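Long-range contact in ADP-dependent L-serine kinase SerK (Thermococcus kodakarensis KOD1, PDB 5X0K), which transfers phosphate from ADP to free L-serine, giving O-phospho-L-serine and AMP in the first step of cysteine biosynthesis from serine: residues Trp51-Leu56 with Phe229-Ile234. The protein carries 1 engineered substitution. Numbering follows the deposited sequence.
Sequences WKPMLL and FNPDKI. With AMP (adenosine monophosphate), chain B.
Trp51 O is approached twice from 229-234: it accepts a hydrogen bond from the backbone N of Ile234 at 3.0 Å and a longer CA-H...O contact from Lys233. The N-H bond is nearly straight (163°), although its donor sits 38° above the carbonyl plane. A reciprocal CA-H contact runs from Trp51 CA to Ile234 O, 3.4 Å away, so the two backbones are joined where they run roughly antiparallel. Trp51 turns its CG between the backbone N and the carbonyl carbon (chi1 49°), carrying the indole across to the nucleotide. The adenine of AMP lies over one face of the ring, its C6 3.1 Å above the indole plane and offset toward the rim. Lys233 runs alongside the indole, its CG approaching Trp51 CE3 obliquely at 3.9 Å, before the chain bends away. Next along the loop, Lys52 points away from the 229-234 segment, and its extended chain reaches the ribose hydroxyls; NZ donates to AMP O3' at 2.8 Å and only weakly to O2'. Apolar contacts continue the join. Pro53 and Pro231 slide past each other in opposite directions, with Pro53 CG 3.7 Å from Pro231 CB, while the side chain of Ile234 lies obliquely across Pro53, CD1 near CD. Leu55 CD2 meets Pro231 CG head-on at a tight 3.5 Å. Leu55 belongs to strand 54-58, inside the ParB-like sheet, and its backbone is hydrogen-bonded to Val68 and the magnesium ligand Asp69. An alanine in place of Trp51 is likely to leave one face of the adenine without its aromatic cover and Lys233 CG without the indole alongside it. Segment 229-234 thus meets the nucleotide-binding loop by a backbone hydrogen bond and apolar contacts, while Trp51 and Lys52 side chains serve AMP's base and ribose.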
# COMPACT_ATOMS: atom_id res chain seq x y z
N TRP A 51 15.98 -6.67 11.88
CA TRP A 51 17.05 -5.95 11.16
C TRP A 51 16.62 -4.76 10.32
O TRP A 51 17.50 -4.11 9.70
CB TRP A 51 17.85 -6.95 10.31
CG TRP A 51 17.03 -7.83 9.50
CD1 TRP A 51 16.76 -9.15 9.73
CD2 TRP A 51 16.39 -7.50 8.27
NE1 TRP A 51 15.95 -9.65 8.75
CE2 TRP A 51 15.70 -8.65 7.84
CE3 TRP A 51 16.33 -6.34 7.48
CZ2 TRP A 51 14.96 -8.69 6.67
CZ3 TRP A 51 15.59 -6.38 6.28
CH2 TRP A 51 14.90 -7.55 5.91
N LYS A 52 15.32 -4.45 10.25
CA LYS A 52 14.76 -3.46 9.33
C LYS A 52 13.88 -2.47 10.12
O LYS A 52 12.73 -2.77 10.41
CB LYS A 52 13.89 -4.14 8.25
CG LYS A 52 13.57 -3.25 7.05
CD LYS A 52 12.63 -3.97 6.10
CE LYS A 52 12.31 -3.13 4.90
NZ LYS A 52 11.70 -4.00 3.87
N PRO A 53 14.40 -1.27 10.48
CA PRO A 53 13.59 -0.40 11.35
C PRO A 53 12.31 0.09 10.69
O PRO A 53 12.27 0.27 9.47
CB PRO A 53 14.51 0.80 11.64
CG PRO A 53 15.45 0.81 10.50
CD PRO A 53 15.66 -0.63 10.09
N MET A 54 11.28 0.29 11.51
CA MET A 54 10.06 0.99 11.13
C MET A 54 10.43 2.38 10.62
O MET A 54 11.42 2.95 11.07
CB MET A 54 9.13 1.17 12.35
CG MET A 54 8.71 -0.06 13.13
SD MET A 54 7.55 -1.01 12.15
CE MET A 54 6.14 0.12 11.91
N LEU A 55 9.66 2.89 9.67
CA LEU A 55 9.77 4.31 9.25
C LEU A 55 8.50 4.99 9.71
O LEU A 55 7.39 4.63 9.33
CB LEU A 55 9.95 4.45 7.75
CG LEU A 55 11.19 3.68 7.26
CD1 LEU A 55 11.42 3.95 5.81
CD2 LEU A 55 12.44 3.97 8.07
N LEU A 56 8.70 6.00 10.56
CA LEU A 56 7.58 6.67 11.21
C LEU A 56 7.59 8.16 10.96
O LEU A 56 8.64 8.74 10.68
CB LEU A 56 7.61 6.42 12.74
CG LEU A 56 7.67 5.00 13.27
CD1 LEU A 56 7.77 5.01 14.79
CD2 LEU A 56 6.47 4.23 12.81
N PHE A 229 15.94 8.00 1.46
CA PHE A 229 16.90 6.97 1.86
C PHE A 229 16.20 5.70 2.36
O PHE A 229 15.04 5.74 2.78
CB PHE A 229 17.85 7.52 2.95
CG PHE A 229 17.16 7.80 4.26
CD1 PHE A 229 17.03 6.80 5.23
CD2 PHE A 229 16.60 9.04 4.51
CE1 PHE A 229 16.35 7.04 6.44
CE2 PHE A 229 15.92 9.29 5.71
CZ PHE A 229 15.80 8.28 6.66
N ASN A 230 16.92 4.58 2.28
CA ASN A 230 16.54 3.35 2.99
C ASN A 230 17.49 3.28 4.19
O ASN A 230 18.70 3.45 3.99
CB ASN A 230 16.82 2.13 2.10
CG ASN A 230 15.88 2.02 0.92
OD1 ASN A 230 14.67 2.16 1.08
ND2 ASN A 230 16.42 1.72 -0.26
N PRO A 231 16.98 3.05 5.43
CA PRO A 231 17.94 2.93 6.52
C PRO A 231 18.85 1.73 6.31
O PRO A 231 18.41 0.70 5.76
CB PRO A 231 17.08 2.76 7.78
CG PRO A 231 15.79 3.32 7.40
CD PRO A 231 15.60 3.07 5.91
N ASP A 232 20.09 1.84 6.73
CA ASP A 232 20.96 0.68 6.78
C ASP A 232 20.40 -0.33 7.79
O ASP A 232 19.66 0.02 8.69
CB ASP A 232 22.37 1.06 7.19
CG ASP A 232 23.41 0.13 6.64
OD1 ASP A 232 23.09 -0.98 6.13
OD2 ASP A 232 24.59 0.55 6.66
N LYS A 233 20.80 -1.58 7.61
CA LYS A 233 20.29 -2.65 8.47
C LYS A 233 20.82 -2.49 9.86
O LYS A 233 21.88 -1.92 10.08
CB LYS A 233 20.66 -4.03 7.89
CG LYS A 233 19.68 -4.47 6.83
CD LYS A 233 19.57 -3.57 5.59
CE LYS A 233 20.75 -3.69 4.64
NZ LYS A 233 20.61 -3.22 3.22
N ILE A 234 20.06 -3.01 10.82
CA ILE A 234 20.37 -2.86 12.22
C ILE A 234 20.49 -4.18 12.92
O ILE A 234 20.14 -5.19 12.34
CB ILE A 234 19.36 -1.94 12.94
CG1 ILE A 234 17.94 -2.55 12.95
CG2 ILE A 234 19.38 -0.56 12.30
CD1 ILE A 234 16.94 -1.76 13.79
P AMP B . 6.11 -4.45 6.19
O1P AMP B . 6.41 -4.40 7.65
O2P AMP B . 4.71 -4.11 5.81
O3P AMP B . 7.14 -3.71 5.36
O5' AMP B . 6.21 -6.03 5.78
C5' AMP B . 7.02 -6.92 6.53
C4' AMP B . 8.50 -6.56 6.39
O4' AMP B . 9.24 -7.35 7.30
C3' AMP B . 9.10 -6.86 5.02
O3' AMP B . 9.50 -5.64 4.41
C2' AMP B . 10.31 -7.74 5.30
O2' AMP B . 11.50 -7.43 4.56
C1' AMP B . 10.54 -7.46 6.76
N9 AMP B . 11.24 -8.48 7.52
C8 AMP B . 11.36 -9.81 7.28
N7 AMP B . 12.08 -10.40 8.26
C5 AMP B . 12.40 -9.43 9.15
C6 AMP B . 13.18 -9.41 10.39
N6 AMP B . 13.73 -10.54 10.88
N1 AMP B . 13.30 -8.20 11.01
C2 AMP B . 12.71 -7.08 10.50
N3 AMP B . 12.01 -7.02 9.35
C4 AMP B . 11.85 -8.18 8.65